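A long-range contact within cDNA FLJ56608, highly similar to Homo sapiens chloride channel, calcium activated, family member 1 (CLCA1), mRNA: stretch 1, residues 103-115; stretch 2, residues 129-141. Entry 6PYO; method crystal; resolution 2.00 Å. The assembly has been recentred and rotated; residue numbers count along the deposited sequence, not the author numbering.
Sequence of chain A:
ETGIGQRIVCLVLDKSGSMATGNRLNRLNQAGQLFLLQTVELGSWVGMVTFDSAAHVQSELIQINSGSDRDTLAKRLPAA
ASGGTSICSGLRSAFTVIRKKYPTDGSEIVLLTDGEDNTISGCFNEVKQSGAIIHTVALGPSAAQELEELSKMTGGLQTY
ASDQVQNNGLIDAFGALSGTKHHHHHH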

ATOM      1  N   PRO A 103      -8.896  14.359  -1.684  1.00 46.19           N
ATOM      2  CA  PRO A 103      -9.154  13.819  -0.341  1.00 36.58           C
ATOM      3  C   PRO A 103      -8.901  12.320  -0.269  1.00 41.95           C
ATOM      4  O   PRO A 103      -8.931  11.597  -1.268  1.00 30.97           O
ATOM      5  CB  PRO A 103     -10.636  14.128  -0.096  1.00 48.47           C
ATOM      6  CG  PRO A 103     -11.162  14.808  -1.360  1.00 53.27           C
ATOM      7  CD  PRO A 103     -10.134  14.661  -2.431  1.00 49.24           C
ATOM      8  N   THR A 104      -8.649  11.852   0.956  1.00 40.02           N
ATOM      9  CA  THR A 104      -8.426  10.437   1.202  1.00 35.55           C
ATOM     10  C   THR A 104      -9.720   9.677   1.467  1.00 33.63           C
ATOM     11  O   THR A 104      -9.753   8.454   1.291  1.00 36.06           O
ATOM     12  CB  THR A 104      -7.471  10.252   2.387  1.00 39.94           C
ATOM     13  OG1 THR A 104      -7.845  11.140   3.452  1.00 36.97           O
ATOM     14  CG2 THR A 104      -6.052  10.554   1.973  1.00 39.96           C
ATOM     15  N   ASP A 105     -10.794  10.364   1.829  1.00 39.52           N
ATOM     16  CA  ASP A 105     -12.074   9.678   2.082  1.00 45.47           C
ATOM     17  C   ASP A 105     -12.560   8.953   0.824  1.00 39.71           C
ATOM     18  O   ASP A 105     -12.844   9.577  -0.201  1.00 42.39           O
ATOM     19  CB  ASP A 105     -13.129  10.681   2.563  1.00 46.38           C
ATOM     20  CG  ASP A 105     -14.235  10.034   3.449  1.00 59.59           C
ATOM     21  OD1 ASP A 105     -14.576   8.827   3.280  1.00 52.15           O
ATOM     22  OD2 ASP A 105     -14.778  10.759   4.322  1.00 59.91           O
ATOM     23  N   GLY A 106     -12.676   7.638   0.909  1.00 37.20           N
ATOM     24  CA  GLY A 106     -12.996   6.818  -0.235  1.00 34.00           C
ATOM     25  C   GLY A 106     -11.835   6.453  -1.134  1.00 34.59           C
ATOM     26  O   GLY A 106     -12.044   5.727  -2.108  1.00 37.54           O
ATOM     27  N   SER A 107     -10.623   6.934  -0.854  1.00 38.68           N
ATOM     28  CA  SER A 107      -9.426   6.409  -1.491  1.00 36.41           C
ATOM     29  C   SER A 107      -9.045   5.066  -0.869  1.00 35.57           C
ATOM     30  O   SER A 107      -9.501   4.702   0.214  1.00 38.06           O
ATOM     31  CB  SER A 107      -8.271   7.411  -1.382  1.00 35.77           C
ATOM     32  OG  SER A 107      -7.747   7.451  -0.068  1.00 41.47           O
ATOM     33  N   GLU A 108      -8.243   4.303  -1.600  1.00 35.35           N
ATOM     34  CA  GLU A 108      -7.798   2.990  -1.184  1.00 33.64           C
ATOM     35  C   GLU A 108      -6.274   2.926  -1.001  1.00 29.32           C
ATOM     36  O   GLU A 108      -5.514   3.515  -1.778  1.00 35.59           O
ATOM     37  CB  GLU A 108      -8.233   1.967  -2.206  1.00 29.67           C
ATOM     38  CG  GLU A 108      -9.792   1.825  -2.346  1.00 36.88           C
ATOM     39  CD  GLU A 108     -10.182   0.995  -3.542  1.00 32.52           C
ATOM     40  OE1 GLU A 108     -10.112  -0.256  -3.456  1.00 35.26           O
ATOM     41  OE2 GLU A 108     -10.511   1.590  -4.609  1.00 36.61           O
ATOM     42  N   ILE A 109      -5.848   2.205   0.036  1.00 36.12           N
ATOM     43  CA  ILE A 109      -4.464   1.769   0.234  1.00 32.65           C
ATOM     44  C   ILE A 109      -4.424   0.247   0.058  1.00 37.60           C
ATOM     45  O   ILE A 109      -5.298  -0.471   0.560  1.00 36.07           O
ATOM     46  CB  ILE A 109      -3.954   2.185   1.620  1.00 41.02           C
ATOM     47  CG1 ILE A 109      -3.497   3.647   1.629  1.00 43.85           C
ATOM     48  CG2 ILE A 109      -2.828   1.271   2.030  1.00 34.68           C
ATOM     49  CD1 ILE A 109      -4.531   4.620   1.234  1.00 43.44           C
ATOM     50  N   VAL A 110      -3.477  -0.238  -0.732  1.00 28.66           N
ATOM     51  CA  VAL A 110      -3.173  -1.664  -0.808  1.00 27.95           C
ATOM     52  C   VAL A 110      -1.874  -1.834  -0.011  1.00 38.20           C
ATOM     53  O   VAL A 110      -0.791  -1.451  -0.479  1.00 32.04           O
ATOM     54  CB  VAL A 110      -3.044  -2.165  -2.252  1.00 27.57           C
ATOM     55  CG1 VAL A 110      -2.698  -3.649  -2.273  1.00 33.97           C
ATOM     56  CG2 VAL A 110      -4.392  -1.934  -3.023  1.00 33.45           C
ATOM     57  N   LEU A 111      -1.986  -2.396   1.185  1.00 31.65           N
ATOM     58  CA  LEU A 111      -0.871  -2.578   2.119  1.00 33.12           C
ATOM     59  C   LEU A 111      -0.344  -3.999   1.995  1.00 34.79           C
ATOM     60  O   LEU A 111      -1.011  -4.960   2.409  1.00 36.92           O
ATOM     61  CB  LEU A 111      -1.322  -2.295   3.548  1.00 32.50           C
ATOM     62  CG  LEU A 111      -0.261  -2.416   4.652  1.00 32.70           C
ATOM     63  CD1 LEU A 111       0.991  -1.622   4.268  1.00 34.67           C
ATOM     64  CD2 LEU A 111      -0.862  -1.912   5.951  1.00 32.43           C
ATOM     65  N   LEU A 112       0.841  -4.143   1.406  1.00 34.19           N
ATOM     66  CA  LEU A 112       1.444  -5.454   1.211  1.00 34.86           C
ATOM     67  C   LEU A 112       2.580  -5.557   2.246  1.00 32.86           C
ATOM     68  O   LEU A 112       3.570  -4.798   2.187  1.00 32.96           O
ATOM     69  CB  LEU A 112       1.938  -5.647  -0.227  1.00 36.87           C
ATOM     70  CG  LEU A 112       0.887  -5.460  -1.355  1.00 38.85           C
ATOM     71  CD1 LEU A 112       1.429  -5.737  -2.743  1.00 41.76           C
ATOM     72  CD2 LEU A 112      -0.318  -6.335  -1.147  1.00 43.90           C
ATOM     73  N   THR A 113       2.413  -6.442   3.222  1.00 35.91           N
ATOM     74  CA  THR A 113       3.408  -6.487   4.302  1.00 38.00           C
ATOM     75  C   THR A 113       3.378  -7.846   4.966  1.00 42.05           C
ATOM     76  O   THR A 113       2.357  -8.546   4.922  1.00 39.98           O
ATOM     77  CB  THR A 113       3.135  -5.407   5.361  1.00 39.26           C
ATOM     78  OG1 THR A 113       4.063  -5.490   6.452  1.00 40.29           O
ATOM     79  CG2 THR A 113       1.720  -5.622   5.935  1.00 33.66           C
ATOM     80  N   ASP A 114       4.501  -8.196   5.644  1.00 39.96           N
ATOM     81  CA  ASP A 114       4.456  -9.358   6.535  1.00 42.27           C
ATOM     82  C   ASP A 114       3.774  -9.038   7.863  1.00 41.50           C
ATOM     83  O   ASP A 114       3.481  -9.956   8.639  1.00 48.98           O
ATOM     84  CB  ASP A 114       5.858  -9.972   6.779  1.00 46.18           C
ATOM     85  CG  ASP A 114       6.866  -9.030   7.420  1.00 40.96           C
ATOM     86  OD1 ASP A 114       6.529  -8.098   8.170  1.00 42.00           O
ATOM     87  OD2 ASP A 114       8.051  -9.261   7.156  1.00 46.27           O
ATOM     88  N   GLY A 115       3.509  -7.766   8.149  1.00 38.55           N
ATOM     89  CA  GLY A 115       2.766  -7.395   9.334  1.00 42.70           C
ATOM     90  C   GLY A 115       3.520  -7.458  10.643  1.00 46.70           C
ATOM     91  O   GLY A 115       2.911  -7.255  11.697  1.00 50.22           O
TER
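Stretch 2 129-141: QSGAIIHTVALGP

Stretch 2 leaves a helix at Ser130, turns at Gly131, and runs as a strand from Ile133 to Ala138 alongside the stretch 1 strand that ends at Thr113. The two strands are parallel, their N-to-C directions 19° apart (signed crossing angle -19°), with axes 4.6 Å apart at closest approach. Glu108 pairs with Ile133, Ile109 with Ile134, and so on to Thr113 with Ala138.

In a parallel ladder, one residue reaches two neighbours on the other strand. Ile109 N donates to Ile133 O and Ile109 O accepts from His135 N, both at 2.8 Å; Leu111 N then donates to His135 O (2.7 Å) and Leu111 O accepts from Val137 N (2.8 Å). Ser107 O opens the series by accepting from Ile133 N (2.8 Å). At the far end Thr113 N binds Val137 O at 3.1 Å, and Thr113 O takes Leu139 N at 2.8 Å.

Before the ladder, a type II turn from Thr104 to Ser107 meets the helix end. Thr104 OG1 donates to Ser130 O (2.8 Å), giving that carbonyl a side-chain donor, while Gly106 N satisfies Gly131 O at 3.0 Å. Both glycines have positive phi, which suits residues without a CB; at Gly131 one would also clash with Asp105 CG. Within stretch 2, Ser130 OG accepts from Ala132 N (3.0 Å).

On the face bearing Glu108, Val110 and Leu112, His135 NE2 donates to Glu108 OE1 at 2.7 Å; the carboxylate oxygen lies at the imidazole edge, near the ring plane, where the N-H points. Farther along, Leu112 CD2 packs tightly on Val137 CG2 (3.1 Å). The other face is buried and largely apolar: Ile109 CG2 lies 4.1 Å from Ile134 CG2, and these branched aliphatic side chains fill space without needing polar partners.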

ATOM      1  N   GLN A 129      -9.362   9.007  10.665  1.00 47.20           N
ATOM      2  CA  GLN A 129      -9.713  10.341  10.198  1.00 46.45           C
ATOM      3  C   GLN A 129      -9.645  10.418   8.685  1.00 50.46           C
ATOM      4  O   GLN A 129     -10.335  11.242   8.065  1.00 47.07           O
ATOM      5  CB  GLN A 129      -8.780  11.394  10.791  1.00 57.37           C
ATOM      6  CG  GLN A 129      -9.490  12.501  11.530  1.00 72.87           C
ATOM      7  CD  GLN A 129      -9.944  12.077  12.906  1.00 76.58           C
ATOM      8  OE1 GLN A 129     -11.134  11.868  13.148  1.00101.10           O
ATOM      9  NE2 GLN A 129      -8.991  11.952  13.826  1.00 82.23           N
ATOM     10  N   SER A 130      -8.816   9.568   8.074  1.00 47.16           N
ATOM     11  CA  SER A 130      -8.560   9.737   6.648  1.00 43.48           C
ATOM     12  C   SER A 130      -9.778   9.366   5.816  1.00 40.39           C
ATOM     13  O   SER A 130      -9.998   9.968   4.763  1.00 40.29           O
ATOM     14  CB  SER A 130      -7.351   8.911   6.217  1.00 40.54           C
ATOM     15  OG  SER A 130      -7.639   7.526   6.111  1.00 39.85           O
ATOM     16  N   GLY A 131     -10.576   8.398   6.281  1.00 41.81           N
ATOM     17  CA  GLY A 131     -11.653   7.838   5.496  1.00 45.29           C
ATOM     18  C   GLY A 131     -11.186   6.911   4.401  1.00 43.84           C
ATOM     19  O   GLY A 131     -12.020   6.434   3.624  1.00 40.30           O
ATOM     20  N   ALA A 132      -9.873   6.678   4.300  1.00 38.60           N
ATOM     21  CA  ALA A 132      -9.322   5.736   3.347  1.00 35.46           C
ATOM     22  C   ALA A 132      -9.775   4.323   3.689  1.00 36.65           C
ATOM     23  O   ALA A 132     -10.169   4.018   4.813  1.00 40.31           O
ATOM     24  CB  ALA A 132      -7.789   5.811   3.322  1.00 38.79           C
ATOM     25  N   ILE A 133      -9.739   3.474   2.675  1.00 38.10           N
ATOM     26  CA  ILE A 133     -10.047   2.049   2.759  1.00 37.45           C
ATOM     27  C   ILE A 133      -8.716   1.338   2.704  1.00 42.73           C
ATOM     28  O   ILE A 133      -8.009   1.456   1.699  1.00 38.58           O
ATOM     29  CB  ILE A 133     -10.920   1.614   1.570  1.00 36.65           C
ATOM     30  CG1 ILE A 133     -12.252   2.365   1.544  1.00 36.06           C
ATOM     31  CG2 ILE A 133     -11.199   0.124   1.528  1.00 31.65           C
ATOM     32  CD1 ILE A 133     -12.764   2.618   0.069  1.00 32.65           C
ATOM     33  N   ILE A 134      -8.344   0.613   3.752  1.00 36.31           N
ATOM     34  CA  ILE A 134      -7.066  -0.083   3.762  1.00 32.58           C
ATOM     35  C   ILE A 134      -7.295  -1.574   3.494  1.00 34.83           C
ATOM     36  O   ILE A 134      -7.852  -2.294   4.328  1.00 41.50           O
ATOM     37  CB  ILE A 134      -6.314   0.140   5.080  1.00 39.64           C
ATOM     38  CG1 ILE A 134      -6.084   1.633   5.333  1.00 45.43           C
ATOM     39  CG2 ILE A 134      -4.964  -0.518   5.012  1.00 32.88           C
ATOM     40  CD1 ILE A 134      -5.894   1.988   6.784  1.00 68.10           C
ATOM     41  N   HIS A 135      -6.866  -2.038   2.321  1.00 33.13           N
ATOM     42  CA  HIS A 135      -6.744  -3.456   2.007  1.00 28.24           C
ATOM     43  C   HIS A 135      -5.377  -3.920   2.491  1.00 40.79           C
ATOM     44  O   HIS A 135      -4.371  -3.238   2.264  1.00 39.68           O
ATOM     45  CB  HIS A 135      -6.861  -3.680   0.504  1.00 28.88           C
ATOM     46  CG  HIS A 135      -8.043  -3.002  -0.121  1.00 36.76           C
ATOM     47  ND1 HIS A 135      -9.344  -3.380   0.147  1.00 35.38           N
ATOM     48  CD2 HIS A 135      -8.123  -2.015  -1.045  1.00 33.80           C
ATOM     49  CE1 HIS A 135     -10.174  -2.632  -0.560  1.00 38.26           C
ATOM     50  NE2 HIS A 135      -9.459  -1.763  -1.256  1.00 36.64           N
ATOM     51  N   THR A 136      -5.339  -5.061   3.164  1.00 35.11           N
ATOM     52  CA  THR A 136      -4.099  -5.631   3.678  1.00 39.49           C
ATOM     53  C   THR A 136      -3.895  -7.008   3.063  1.00 43.97           C
ATOM     54  O   THR A 136      -4.839  -7.797   2.957  1.00 42.00           O
ATOM     55  CB  THR A 136      -4.111  -5.702   5.218  1.00 39.69           C
ATOM     56  OG1 THR A 136      -5.209  -6.511   5.675  1.00 46.60           O
ATOM     57  CG2 THR A 136      -4.251  -4.322   5.819  1.00 36.64           C
ATOM     58  N   VAL A 137      -2.680  -7.258   2.598  1.00 37.25           N
ATOM     59  CA  VAL A 137      -2.224  -8.573   2.184  1.00 35.32           C
ATOM     60  C   VAL A 137      -1.078  -8.939   3.128  1.00 50.67           C
ATOM     61  O   VAL A 137      -0.010  -8.294   3.125  1.00 44.04           O
ATOM     62  CB  VAL A 137      -1.787  -8.615   0.720  1.00 46.98           C
ATOM     63  CG1 VAL A 137      -1.591 -10.063   0.280  1.00 48.74           C
ATOM     64  CG2 VAL A 137      -2.826  -7.953  -0.179  1.00 48.22           C
ATOM     65  N   ALA A 138      -1.324  -9.941   3.969  1.00 47.05           N
ATOM     66  CA  ALA A 138      -0.332 -10.442   4.908  1.00 51.43           C
ATOM     67  C   ALA A 138       0.573 -11.424   4.180  1.00 56.96           C
ATOM     68  O   ALA A 138       0.094 -12.413   3.630  1.00 53.31           O
ATOM     69  CB  ALA A 138      -1.024 -11.108   6.095  1.00 57.95           C
ATOM     70  N   LEU A 139       1.875 -11.145   4.138  1.00 52.73           N
ATOM     71  CA  LEU A 139       2.794 -11.976   3.369  1.00 54.60           C
ATOM     72  C   LEU A 139       3.607 -12.914   4.255  1.00 52.93           C
ATOM     73  O   LEU A 139       4.369 -13.742   3.749  1.00 55.21           O
ATOM     74  CB  LEU A 139       3.711 -11.070   2.532  1.00 55.42           C
ATOM     75  CG  LEU A 139       2.890 -10.284   1.496  1.00 48.74           C
ATOM     76  CD1 LEU A 139       3.634  -9.134   0.915  1.00 50.02           C
ATOM     77  CD2 LEU A 139       2.399 -11.237   0.386  1.00 54.29           C
ATOM     78  N   GLY A 140       3.451 -12.810   5.558  1.00 51.74           N
ATOM     79  CA  GLY A 140       4.039 -13.753   6.467  1.00 58.55           C
ATOM     80  C   GLY A 140       2.971 -14.268   7.403  1.00 61.04           C
ATOM     81  O   GLY A 140       1.825 -13.797   7.385  1.00 59.06           O
ATOM     82  N   PRO A 141       3.333 -15.238   8.251  1.00 65.23           N
ATOM     83  CA  PRO A 141       2.371 -15.811   9.203  1.00 62.70           C
ATOM     84  C   PRO A 141       2.380 -15.168  10.577  1.00 56.56           C
ATOM     85  O   PRO A 141       1.513 -15.492  11.400  1.00 62.72           O
ATOM     86  CB  PRO A 141       2.830 -17.273   9.294  1.00 62.62           C
ATOM     87  CG  PRO A 141       4.349 -17.145   9.212  1.00 57.31           C
ATOM     88  CD  PRO A 141       4.630 -15.940   8.292  1.00 58.47           C
TER
HETATM   89  O   HOH W   1     -14.596   6.499   4.039  1.00 49.42           O
HETATM   90  O   HOH W   2     -13.250  11.790   7.204  1.00 59.81           O